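PDB 3CCG: HD superfamily hydrolase from Clostridium acetobutylicum ATCC 824, which probably hydrolyses diadenosine tetraphosphate symmetrically to two ADP molecules, as a metal-dependent HD-domain enzyme with bound iron. Local coordinates for residues G36-D41 / M119-K124; E65-E70 / G90-K95; R46-V51 / E103-A108; K165-I168 / F173-H176. One frame throughout, in Å; residues are numbered along the deposited sequence. Where two conformers were deposited one is given.

Contact 1 (G36-D41 / M119-K124); sequences GIYNED and MSLLEK
Leu121, in the first turn of helix 121-132, reaches across to residues 38-40 and fills the corner between Tyr38 and Glu40. This is the tight part, mostly van der Waals contact. With CG anti to its backbone N (chi1 175°), Leu121 sends both methyls outward from its helix: CD1 lies 3.9 Å from CB of Tyr38, and CD2 lies 3.5 Å from the carbonyl O of Tyr38. The Tyr38 ring itself leads away from Leu121, and its OH is hydrogen-bonded to the carbonyl O of Ala148. Leu152 of helix 152-170 also touches both Tyr38 and Leu121.

The Glu40 side is looser and partly exposed, spanned by a water instead of direct hydrogen bonds. The Glu40 side chain bends at chi2 (54°) and runs past Leu121 in the opposite direction, bringing OE1 to 3.6 Å from CD2 of Leu121. Leu122 crosses the glutamate at about a right angle, its CD1 4.1 Å from CG of Glu40. Water 1 donates to OE1 of Glu40 at 2.7 Å and accepts from N of Leu122 at 3.0 Å. The other carboxylate oxygen, OE2, accepts from N of Asp41 at 2.8 Å, on the anti side but tilted 34° out of the carboxylate plane. Ser120 and Glu123 form a capping box, each side chain accepting the other's backbone N-H.

The Glu40 carboxylate is thus held at both oxygens, one by its own chain and one through water. Its negative charge near the start of helix 121-132 would probably interact favourably with the helix dipole, although the link is indirect.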
loop_
_atom_site.group_PDB
_atom_site.type_symbol
_atom_site.label_atom_id
_atom_site.label_comp_id
_atom_site.label_asym_id
_atom_site.label_seq_id
_atom_site.Cartn_x
_atom_site.Cartn_y
_atom_site.Cartn_z
ATOM N N GLY A 36 -1.452 23.388 -21.337
ATOM C CA GLY A 36 -1.216 24.825 -21.527
ATOM C C GLY A 36 -0.697 25.445 -20.242
ATOM O O GLY A 36 0.273 26.208 -20.272
ATOM N N ILE A 37 -1.313 25.129 -19.110
ATOM C CA ILE A 37 -0.891 25.654 -17.809
ATOM C C ILE A 37 0.543 25.232 -17.443
ATOM O O ILE A 37 1.337 26.053 -16.942
ATOM C CB ILE A 37 -1.825 25.195 -16.690
ATOM C CG1 ILE A 37 -3.205 25.855 -16.848
ATOM C CG2 ILE A 37 -1.226 25.485 -15.269
ATOM C CD1 ILE A 37 -4.329 25.269 -16.003
ATOM N N TYR A 38 0.898 23.967 -17.724
ATOM C CA TYR A 38 2.159 23.406 -17.275
ATOM C C TYR A 38 3.242 23.269 -18.343
ATOM O O TYR A 38 4.301 22.702 -18.125
ATOM C CB TYR A 38 1.893 22.046 -16.558
ATOM C CG TYR A 38 1.152 22.210 -15.240
ATOM C CD1 TYR A 38 1.824 22.620 -14.082
ATOM C CD2 TYR A 38 -0.203 21.919 -15.124
ATOM C CE1 TYR A 38 1.160 22.786 -12.902
ATOM C CE2 TYR A 38 -0.887 22.097 -13.909
ATOM C CZ TYR A 38 -0.176 22.535 -12.800
ATOM O OH TYR A 38 -0.833 22.681 -11.610
ATOM N N ASN A 39 2.971 23.781 -19.539
ATOM C CA ASN A 39 3.948 23.743 -20.626
ATOM C C ASN A 39 4.263 22.329 -21.154
ATOM O O ASN A 39 5.384 22.007 -21.552
ATOM C CB ASN A 39 5.239 24.462 -20.194
ATOM C CG ASN A 39 6.148 24.800 -21.370
ATOM O OD1 ASN A 39 5.688 24.977 -22.494
ATOM N ND2 ASN A 39 7.446 24.901 -21.107
ATOM N N GLU A 40 3.245 21.472 -21.163
ATOM C CA GLU A 40 3.399 20.156 -21.725
ATOM C C GLU A 40 2.939 20.265 -23.214
ATOM O O GLU A 40 2.152 21.147 -23.603
ATOM C CB GLU A 40 2.591 19.100 -20.946
ATOM C CG GLU A 40 2.692 17.684 -21.462
ATOM C CD GLU A 40 4.118 17.233 -21.565
ATOM O OE1 GLU A 40 4.757 16.927 -20.524
ATOM O OE2 GLU A 40 4.670 17.235 -22.692
ATOM N N ASP A 41 3.467 19.365 -24.013
ATOM C CA ASP A 41 3.108 19.282 -25.437
ATOM C C ASP A 41 1.618 19.100 -25.614
ATOM O O ASP A 41 1.034 18.133 -25.085
ATOM C CB ASP A 41 3.894 18.192 -26.154
ATOM C CG ASP A 41 3.629 18.161 -27.617
ATOM O OD1 ASP A 41 2.656 17.571 -28.035
ATOM O OD2 ASP A 41 4.375 18.812 -28.358
HETATM N N MSE A 119 6.208 9.740 -12.015
HETATM C CA MSE A 119 5.386 10.027 -13.192
HETATM C C MSE A 119 5.938 11.245 -13.945
HETATM O O MSE A 119 6.396 12.214 -13.384
HETATM C CB MSE A 119 3.928 10.313 -12.761
HETATM C CG MSE A 119 3.198 9.089 -12.150
HETATM SE SE MSE A 119 1.672 9.396 -11.207
HETATM C CE MSE A 119 0.388 9.677 -12.580
ATOM N N SER A 120 5.832 11.166 -15.260
ATOM C CA SER A 120 6.110 12.327 -16.065
ATOM C C SER A 120 4.976 13.337 -15.888
ATOM O O SER A 120 3.863 13.027 -15.449
ATOM C CB SER A 120 6.236 11.925 -17.538
ATOM O OG SER A 120 4.941 11.684 -18.094
ATOM N N LEU A 121 5.248 14.562 -16.326
ATOM C CA LEU A 121 4.263 15.589 -16.326
ATOM C C LEU A 121 3.022 15.117 -17.122
ATOM O O LEU A 121 1.894 15.311 -16.653
ATOM C CB LEU A 121 4.864 16.870 -16.912
ATOM C CG LEU A 121 3.865 17.997 -17.082
ATOM C CD1 LEU A 121 3.116 18.382 -15.796
ATOM C CD2 LEU A 121 4.573 19.203 -17.733
ATOM N N LEU A 122 3.227 14.478 -18.284
ATOM C CA LEU A 122 2.081 14.008 -19.108
ATOM C C LEU A 122 1.286 12.938 -18.338
ATOM O O LEU A 122 0.067 12.978 -18.312
ATOM C CB LEU A 122 2.533 13.493 -20.448
ATOM C CG LEU A 122 1.420 12.977 -21.382
ATOM C CD1 LEU A 122 0.512 14.199 -21.783
ATOM C CD2 LEU A 122 2.053 12.236 -22.571
ATOM N N GLU A 123 1.991 12.007 -17.707
ATOM C CA GLU A 123 1.309 10.975 -16.930
ATOM C C GLU A 123 0.425 11.595 -15.843
ATOM O O GLU A 123 -0.717 11.185 -15.634
ATOM C CB GLU A 123 2.321 10.053 -16.266
ATOM C CG GLU A 123 3.027 9.098 -17.141
ATOM C CD GLU A 123 4.099 8.320 -16.410
ATOM O OE1 GLU A 123 3.697 7.522 -15.525
ATOM O OE2 GLU A 123 5.307 8.526 -16.666
ATOM N N LYS A 124 0.947 12.627 -15.149
ATOM C CA LYS A 124 0.207 13.288 -14.112
ATOM C C LYS A 124 -1.076 13.981 -14.656
ATOM O O LYS A 124 -2.132 13.950 -14.069
ATOM C CB LYS A 124 1.049 14.288 -13.341
ATOM C CG LYS A 124 2.261 13.673 -12.681
ATOM C CD LYS A 124 3.070 14.717 -11.925
ATOM C CE LYS A 124 4.253 14.068 -11.216
ATOM N NZ LYS A 124 5.162 15.102 -10.592
HETATM O O HOH W 1 5.788 14.526 -19.843
#

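Contact 2 (E65-E70 / G90-K95); sequences EICTNE and GRILAK
Ile92 projects from helix 87-98 towards Ile66 and Cys67 in the last turn of helix 60-69, and towards Glu70 just after it. Its CG2 is anti to the backbone N, while CG1 stands anti to the carbonyl carbon (chi1 -69°) and carries CD1 onward in an extended chain. The longer branch lies mainly over the backbone of Ile66 and Cys67, with CD1 3.6 Å from CA of Cys67 and 3.9 Å from the carbonyl O of Ile66, but it also touches Glu70. The thiol is a little farther off, SG of Cys67 lying 4.2 Å from CD1 of Ile92.

The shorter branch meets side chains. CG2 of Ile92 touches CG2 of Ile66 at 3.8 Å, and the two isoleucines, nearly identical in conformation, slide past each other in opposite directions. On the same methyl, CG of Glu70 closes to 3.5 Å. Glu70 makes this contact with its aliphatic part: chi1 (-67°), with CG anti to the carbonyl carbon, sets CG against Ile92, CB lies 3.9 Å from CD1 of Ile92, and a bend at chi2 turns the carboxylate beyond CG. Beyond the two segments, Leu58 packs on Ile66, Leu74 on Cys67 and Tyr72 on Ile92, so residues of the neighbouring loops extend the same apolar cluster.

All the meetings across the contact are van der Waals, and the closest pair of CA atoms, Cys67 and Ile92, is 7.4 Å apart. This is helix-on-helix packing within the all-helical HD domain, at its periphery but on the side of the second iron: the side chain of Cys67 is about 8 Å from that of His86, an iron ligand close to the start of helix 87-98.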
loop_
_atom_site.group_PDB
_atom_site.type_symbol
_atom_site.label_atom_id
_atom_site.label_comp_id
_atom_site.label_asym_id
_atom_site.label_seq_id
_atom_site.Cartn_x
_atom_site.Cartn_y
_atom_site.Cartn_z
ATOM N N GLU A 65 -6.098 -11.365 -20.947
ATOM C CA GLU A 65 -5.617 -12.092 -22.123
ATOM C C GLU A 65 -4.787 -11.237 -23.102
ATOM O O GLU A 65 -3.833 -11.748 -23.726
ATOM C CB GLU A 65 -6.818 -12.734 -22.825
ATOM C CG GLU A 65 -7.301 -13.931 -22.074
ATOM C CD GLU A 65 -8.716 -14.393 -22.433
ATOM O OE1 GLU A 65 -9.461 -13.602 -23.085
ATOM O OE2 GLU A 65 -9.092 -15.522 -21.989
ATOM N N ILE A 66 -5.198 -9.989 -23.294
ATOM C CA ILE A 66 -4.447 -9.064 -24.145
ATOM C C ILE A 66 -3.093 -8.770 -23.520
ATOM O O ILE A 66 -2.026 -8.859 -24.203
ATOM C CB ILE A 66 -5.227 -7.773 -24.385
ATOM C CG1 ILE A 66 -6.396 -8.067 -25.294
ATOM C CG2 ILE A 66 -4.313 -6.685 -24.998
ATOM C CD1 ILE A 66 -7.468 -6.935 -25.346
ATOM N N CYS A 67 -3.025 -8.503 -22.235
ATOM C CA CYS A 67 -1.801 -8.149 -21.593
ATOM C C CYS A 67 -0.832 -9.363 -21.599
ATOM O O CYS A 67 0.354 -9.237 -21.926
ATOM C CB CYS A 67 -1.999 -7.730 -20.171
ATOM S SG CYS A 67 -2.953 -6.189 -20.002
ATOM N N THR A 68 -1.382 -10.517 -21.271
ATOM C CA THR A 68 -0.587 -11.762 -21.211
ATOM C C THR A 68 -0.055 -12.147 -22.585
ATOM O O THR A 68 1.152 -12.478 -22.753
ATOM C CB THR A 68 -1.446 -12.883 -20.638
ATOM O OG1 THR A 68 -1.873 -12.554 -19.317
ATOM C CG2 THR A 68 -0.618 -14.181 -20.622
ATOM N N ASN A 69 -0.887 -12.085 -23.602
ATOM C CA ASN A 69 -0.502 -12.450 -24.974
ATOM C C ASN A 69 0.633 -11.570 -25.478
ATOM O O ASN A 69 1.504 -12.038 -26.215
ATOM C CB ASN A 69 -1.664 -12.350 -25.942
ATOM C CG ASN A 69 -1.330 -12.950 -27.290
ATOM O OD1 ASN A 69 -1.171 -12.209 -28.275
ATOM N ND2 ASN A 69 -1.160 -14.244 -27.324
ATOM N N GLU A 70 0.657 -10.294 -25.083
ATOM C CA GLU A 70 1.644 -9.352 -25.584
ATOM C C GLU A 70 2.911 -9.410 -24.758
ATOM O O GLU A 70 3.876 -8.682 -25.023
ATOM C CB GLU A 70 1.050 -7.923 -25.633
ATOM C CG GLU A 70 -0.011 -7.801 -26.634
ATOM C CD GLU A 70 0.449 -8.293 -27.962
ATOM O OE1 GLU A 70 1.588 -7.916 -28.325
ATOM O OE2 GLU A 70 -0.286 -9.073 -28.608
ATOM N N GLY A 90 -5.035 -0.728 -22.669
ATOM C CA GLY A 90 -5.159 0.456 -23.518
ATOM C C GLY A 90 -3.844 0.879 -24.125
ATOM O O GLY A 90 -3.808 1.301 -25.279
ATOM N N ARG A 91 -2.768 0.771 -23.353
ATOM C CA ARG A 91 -1.432 1.039 -23.909
ATOM C C ARG A 91 -1.155 0.102 -25.058
ATOM O O ARG A 91 -0.672 0.510 -26.145
ATOM C CB ARG A 91 -0.381 0.891 -22.839
ATOM C CG ARG A 91 1.047 0.909 -23.321
ATOM C CD ARG A 91 2.104 0.422 -22.309
ATOM N NE ARG A 91 3.382 0.472 -22.984
ATOM C CZ ARG A 91 4.341 1.337 -22.744
ATOM N NH1 ARG A 91 4.236 2.182 -21.749
ATOM N NH2 ARG A 91 5.451 1.276 -23.473
ATOM N N ILE A 92 -1.483 -1.163 -24.867
ATOM C CA ILE A 92 -1.248 -2.176 -25.904
ATOM C C ILE A 92 -2.068 -1.904 -27.153
ATOM O O ILE A 92 -1.568 -1.999 -28.301
ATOM C CB ILE A 92 -1.507 -3.581 -25.346
ATOM C CG1 ILE A 92 -0.450 -3.921 -24.342
ATOM C CG2 ILE A 92 -1.491 -4.627 -26.472
ATOM C CD1 ILE A 92 -0.802 -5.233 -23.517
ATOM N N LEU A 93 -3.340 -1.570 -26.985
ATOM C CA LEU A 93 -4.164 -1.263 -28.144
ATOM C C LEU A 93 -3.641 0.021 -28.830
ATOM O O LEU A 93 -3.588 0.134 -30.050
ATOM C CB LEU A 93 -5.646 -1.074 -27.789
ATOM C CG LEU A 93 -6.338 -2.293 -27.214
ATOM C CD1 LEU A 93 -7.785 -1.959 -26.904
ATOM C CD2 LEU A 93 -6.237 -3.473 -28.146
ATOM N N ALA A 94 -3.308 1.033 -28.048
ATOM C CA ALA A 94 -2.813 2.306 -28.607
ATOM C C ALA A 94 -1.566 2.036 -29.481
ATOM O O ALA A 94 -1.430 2.587 -30.573
ATOM C CB ALA A 94 -2.479 3.242 -27.479
ATOM N N LYS A 95 -0.669 1.208 -28.993
ATOM C CA LYS A 95 0.562 0.861 -29.763
ATOM C C LYS A 95 0.299 -0.038 -30.943
ATOM O O LYS A 95 0.682 0.304 -32.064
ATOM C CB LYS A 95 1.563 0.186 -28.821
ATOM C CG LYS A 95 2.851 -0.415 -29.424
ATOM C CD LYS A 95 3.923 0.569 -29.615
ATOM C CE LYS A 95 5.106 -0.098 -30.370
ATOM N NZ LYS A 95 6.162 0.883 -30.546
#

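Contact 3 (R46-V51 / E103-A108); sequences RIAGLV and EDVLNA
Helices 42-51 and 103-110 come very close where Ala48 faces Val105, their CA atoms only 5.3 Å apart. Both segments are regular helix, and each keeps its own i to i+4 backbone bonds. They belong to the helical core of the HD domain, the fold named for its metal-binding His-Asp pair, here His52 and Asp53, which directly follow helix 42-51.

Small side chains permit the approach. The CB of Ala48 points at the second helix and is met by Val105 and, one turn further on, by Ala108. Val105 uses a single branch: with chi1 at 169°, CG1 lies anti to the backbone N and rests on the alanine, 3.9 Å from its CB and 4.0 Å from its CA. Ile126 of helix 121-132 packs against both Ala48 and Ala108, adding a third helix to this buried cluster. The contact also lies near the metal centre, since the side chain of Ala48 is about 6 Å from that of His52, and the side chain of Ala108 is about 6 Å from that of His112, which binds the second iron. At the end nearer those ligands the two methyls, CB of Ala48 and CB of Ala108, face each other at 4.3 Å.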
loop_
_atom_site.group_PDB
_atom_site.type_symbol
_atom_site.label_atom_id
_atom_site.label_comp_id
_atom_site.label_asym_id
_atom_site.label_seq_id
_atom_site.Cartn_x
_atom_site.Cartn_y
_atom_site.Cartn_z
ATOM N N ARG A 46 -3.458 15.842 -25.953
ATOM C CA ARG A 46 -4.703 15.547 -26.709
ATOM C C ARG A 46 -4.840 14.053 -27.070
ATOM O O ARG A 46 -5.915 13.459 -26.924
ATOM C CB ARG A 46 -4.778 16.405 -27.999
ATOM C CG ARG A 46 -6.074 16.211 -28.860
ATOM C CD ARG A 46 -6.021 16.922 -30.237
ATOM N NE ARG A 46 -5.514 18.272 -30.042
ATOM C CZ ARG A 46 -6.234 19.270 -29.545
ATOM N NH1 ARG A 46 -7.504 19.073 -29.251
ATOM N NH2 ARG A 46 -5.698 20.469 -29.372
ATOM N N ILE A 47 -3.788 13.443 -27.592
ATOM C CA ILE A 47 -3.912 12.024 -28.005
ATOM C C ILE A 47 -3.990 11.107 -26.784
ATOM O O ILE A 47 -4.802 10.211 -26.752
ATOM C CB ILE A 47 -2.806 11.582 -28.940
ATOM C CG1 ILE A 47 -2.794 12.411 -30.217
ATOM C CG2 ILE A 47 -2.922 10.060 -29.349
ATOM C CD1 ILE A 47 -1.446 12.306 -30.925
ATOM N N ALA A 48 -3.151 11.342 -25.785
ATOM C CA ALA A 48 -3.215 10.484 -24.622
ATOM C C ALA A 48 -4.567 10.621 -23.956
ATOM O O ALA A 48 -5.164 9.631 -23.533
ATOM C CB ALA A 48 -2.080 10.855 -23.655
ATOM N N GLY A 49 -5.101 11.835 -23.822
ATOM C CA GLY A 49 -6.390 12.016 -23.193
ATOM C C GLY A 49 -7.520 11.378 -24.004
ATOM O O GLY A 49 -8.443 10.738 -23.490
ATOM N N LEU A 50 -7.445 11.544 -25.324
ATOM C CA LEU A 50 -8.457 10.976 -26.177
ATOM C C LEU A 50 -8.534 9.444 -26.074
ATOM O O LEU A 50 -9.640 8.899 -26.004
ATOM C CB LEU A 50 -8.227 11.382 -27.634
ATOM C CG LEU A 50 -9.257 10.882 -28.679
ATOM C CD1 LEU A 50 -10.674 11.344 -28.349
ATOM C CD2 LEU A 50 -8.800 11.311 -30.071
ATOM N N VAL A 51 -7.381 8.783 -26.076
ATOM C CA VAL A 51 -7.371 7.321 -26.187
ATOM C C VAL A 51 -7.147 6.574 -24.882
ATOM O O VAL A 51 -7.186 5.346 -24.858
ATOM C CB VAL A 51 -6.341 6.854 -27.222
ATOM C CG1 VAL A 51 -6.513 7.622 -28.562
ATOM C CG2 VAL A 51 -4.951 7.019 -26.722
ATOM N N GLU A 103 6.571 7.141 -26.372
ATOM C CA GLU A 103 6.728 6.433 -25.094
ATOM C C GLU A 103 5.987 7.092 -23.938
ATOM O O GLU A 103 5.399 6.395 -23.077
ATOM C CB GLU A 103 8.211 6.263 -24.732
ATOM C CG GLU A 103 8.411 5.661 -23.370
ATOM N N ASP A 104 6.013 8.419 -23.901
ATOM C CA ASP A 104 5.380 9.189 -22.824
ATOM C C ASP A 104 3.858 9.006 -22.919
ATOM O O ASP A 104 3.204 8.753 -21.918
ATOM C CB ASP A 104 5.761 10.664 -22.955
ATOM C CG ASP A 104 5.535 11.466 -21.722
ATOM O OD1 ASP A 104 5.314 10.924 -20.598
ATOM O OD2 ASP A 104 5.606 12.712 -21.845
ATOM N N VAL A 105 3.298 9.148 -24.113
ATOM C CA VAL A 105 1.846 8.906 -24.311
ATOM C C VAL A 105 1.493 7.518 -23.856
ATOM O O VAL A 105 0.508 7.339 -23.132
ATOM C CB VAL A 105 1.451 9.104 -25.754
ATOM C CG1 VAL A 105 0.026 8.610 -26.093
ATOM C CG2 VAL A 105 1.607 10.582 -26.147
ATOM N N LEU A 106 2.255 6.521 -24.259
ATOM C CA LEU A 106 1.916 5.151 -23.872
ATOM C C LEU A 106 1.964 4.999 -22.333
ATOM O O LEU A 106 1.092 4.333 -21.750
ATOM C CB LEU A 106 2.847 4.163 -24.580
ATOM C CG LEU A 106 2.693 4.127 -26.083
ATOM C CD1 LEU A 106 3.808 3.207 -26.665
ATOM C CD2 LEU A 106 1.293 3.685 -26.518
ATOM N N ASN A 107 2.985 5.554 -21.678
ATOM C CA ASN A 107 3.038 5.495 -20.221
ATOM C C ASN A 107 1.809 6.184 -19.569
ATOM O O ASN A 107 1.236 5.701 -18.573
ATOM C CB ASN A 107 4.303 6.154 -19.646
ATOM C CG ASN A 107 5.537 5.311 -19.867
ATOM O OD1 ASN A 107 5.450 4.091 -20.002
ATOM N ND2 ASN A 107 6.707 5.973 -19.931
ATOM N N ALA A 108 1.431 7.348 -20.091
ATOM C CA ALA A 108 0.318 8.098 -19.540
ATOM C C ALA A 108 -0.970 7.252 -19.608
ATOM O O ALA A 108 -1.781 7.275 -18.706
ATOM C CB ALA A 108 0.162 9.400 -20.282
#

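Contact 4 (K165-I168 / F173-H176); sequences KFVI and FLHH
Val167 and Leu174 meet at the short loop that joins helix 152-170 to helix 176-188, two successive helices of this all-helical protein. Leu174 can be followed outward. Its CB starts off alongside the helix rather than at it, but CG, set anti to the carbonyl carbon (chi1 -67°), brings the branch point to 4.0 Å from CG1 of Val167. From there the methyls part. CD2 takes the valine, at 3.6 Å from its CG1 and 3.7 Å from its CB, while CD1 turns to Ile168 and comes within 4.4 Å of CG1 of that residue.

The contact is part of the interface with the second subunit: Asn183 of that subunit donates from ND2 to the carbonyl O of Leu174 and packs on Phe173, its Arg182 packs on Leu174, and its Ile164 packs on Ile168. The iron centre lies well away. The CB of Phe173 points away from helix 152-170, and its ring makes a cation-pi contact with Arg80. What Phe173 offers Val167 is backbone: its carbonyl O lies 3.3 Å from CG1 of Val167.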
loop_
_atom_site.group_PDB
_atom_site.type_symbol
_atom_site.label_atom_id
_atom_site.label_comp_id
_atom_site.label_asym_id
_atom_site.label_seq_id
_atom_site.Cartn_x
_atom_site.Cartn_y
_atom_site.Cartn_z
ATOM N N LYS A 165 -8.665 5.805 1.119
ATOM C CA LYS A 165 -9.698 5.837 2.198
ATOM C C LYS A 165 -10.992 5.193 1.694
ATOM O O LYS A 165 -11.655 4.430 2.392
ATOM C CB LYS A 165 -9.954 7.262 2.694
ATOM C CG LYS A 165 -8.820 7.805 3.502
ATOM C CD LYS A 165 -9.154 9.119 4.108
ATOM C CE LYS A 165 -9.063 10.228 3.117
ATOM N NZ LYS A 165 -9.355 11.510 3.804
ATOM N N PHE A 166 -11.322 5.442 0.420
ATOM C CA PHE A 166 -12.549 4.893 -0.149
ATOM C C PHE A 166 -12.498 3.386 -0.243
ATOM O O PHE A 166 -13.434 2.683 0.123
ATOM C CB PHE A 166 -12.826 5.530 -1.529
ATOM C CG PHE A 166 -14.101 5.036 -2.186
ATOM C CD1 PHE A 166 -15.316 5.627 -1.905
ATOM C CD2 PHE A 166 -14.080 3.957 -3.052
ATOM C CE1 PHE A 166 -16.479 5.147 -2.492
ATOM C CE2 PHE A 166 -15.249 3.487 -3.650
ATOM C CZ PHE A 166 -16.442 4.089 -3.366
ATOM N N VAL A 167 -11.365 2.869 -0.707
ATOM C CA VAL A 167 -11.194 1.431 -0.825
ATOM C C VAL A 167 -11.281 0.783 0.574
ATOM O O VAL A 167 -11.874 -0.305 0.698
ATOM C CB VAL A 167 -9.851 1.075 -1.537
ATOM C CG1 VAL A 167 -9.517 -0.390 -1.390
ATOM C CG2 VAL A 167 -9.918 1.497 -3.022
ATOM N N ILE A 168 -10.644 1.427 1.565
ATOM C CA ILE A 168 -10.661 0.887 2.944
ATOM C C ILE A 168 -12.114 0.805 3.402
ATOM O O ILE A 168 -12.557 -0.206 3.900
ATOM C CB ILE A 168 -9.779 1.697 3.919
ATOM C CG1 ILE A 168 -8.304 1.367 3.630
ATOM C CG2 ILE A 168 -10.172 1.390 5.397
ATOM C CD1 ILE A 168 -7.415 2.313 4.296
ATOM N N PHE A 173 -9.354 -4.217 -2.298
ATOM C CA PHE A 173 -7.909 -4.364 -2.404
ATOM C C PHE A 173 -7.222 -3.058 -2.733
ATOM O O PHE A 173 -7.740 -2.239 -3.495
ATOM C CB PHE A 173 -7.525 -5.398 -3.481
ATOM C CG PHE A 173 -7.989 -6.828 -3.193
ATOM C CD1 PHE A 173 -7.412 -7.623 -2.180
ATOM C CD2 PHE A 173 -8.970 -7.404 -3.982
ATOM C CE1 PHE A 173 -7.821 -8.926 -1.960
ATOM C CE2 PHE A 173 -9.369 -8.721 -3.773
ATOM C CZ PHE A 173 -8.797 -9.484 -2.744
ATOM N N LEU A 174 -6.035 -2.848 -2.177
ATOM C CA LEU A 174 -5.234 -1.664 -2.486
ATOM C C LEU A 174 -4.067 -2.049 -3.389
ATOM O O LEU A 174 -3.280 -2.962 -3.071
ATOM C CB LEU A 174 -4.655 -1.014 -1.227
ATOM C CG LEU A 174 -5.651 -0.366 -0.260
ATOM C CD1 LEU A 174 -4.979 -0.048 1.092
ATOM C CD2 LEU A 174 -6.208 0.897 -0.940
ATOM N N HIS A 175 -3.950 -1.372 -4.532
ATOM C CA HIS A 175 -2.936 -1.677 -5.510
ATOM C C HIS A 175 -1.598 -1.019 -5.153
ATOM O O HIS A 175 -1.534 0.179 -4.844
ATOM C CB HIS A 175 -3.409 -1.226 -6.902
ATOM C CG HIS A 175 -2.590 -1.769 -8.007
ATOM N ND1 HIS A 175 -1.318 -1.331 -8.299
ATOM C CD2 HIS A 175 -2.872 -2.733 -8.920
ATOM C CE1 HIS A 175 -0.840 -2.014 -9.326
ATOM N NE2 HIS A 175 -1.767 -2.860 -9.730
ATOM N N HIS A 176 -0.524 -1.797 -5.238
ATOM C CA HIS A 176 0.793 -1.299 -4.844
ATOM C C HIS A 176 1.228 -0.062 -5.598
ATOM O O HIS A 176 1.926 0.796 -5.075
ATOM C CB HIS A 176 1.885 -2.384 -4.956
ATOM C CG HIS A 176 2.288 -2.709 -6.356
ATOM N ND1 HIS A 176 3.386 -2.144 -6.964
ATOM C CD2 HIS A 176 1.704 -3.495 -7.289
ATOM C CE1 HIS A 176 3.493 -2.622 -8.194
ATOM N NE2 HIS A 176 2.471 -3.419 -8.422
#

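How the contacts relate
Contacts 1, 2 and 3 are nested along the chain, contact 2 inside the loop closed by contact 3 and contact 3 inside that of contact 1. Contact 3 is the middle member in space, its centre 11 Å from that of contact 1 and 14 Å from that of contact 2. It touches both: OG of Ser120 lies 2.6 Å from OD1 of Asp104, and NH1 of Arg91 lies 2.9 Å from OD1 of Asn107, both probable hydrogen bonds. Contact 3 is also near the irons, with Ala48 about 11 Å from one, side chain to metal. Contact 4 stands apart, its centre 25 to 26 Å from the others, at the interface with the second subunit.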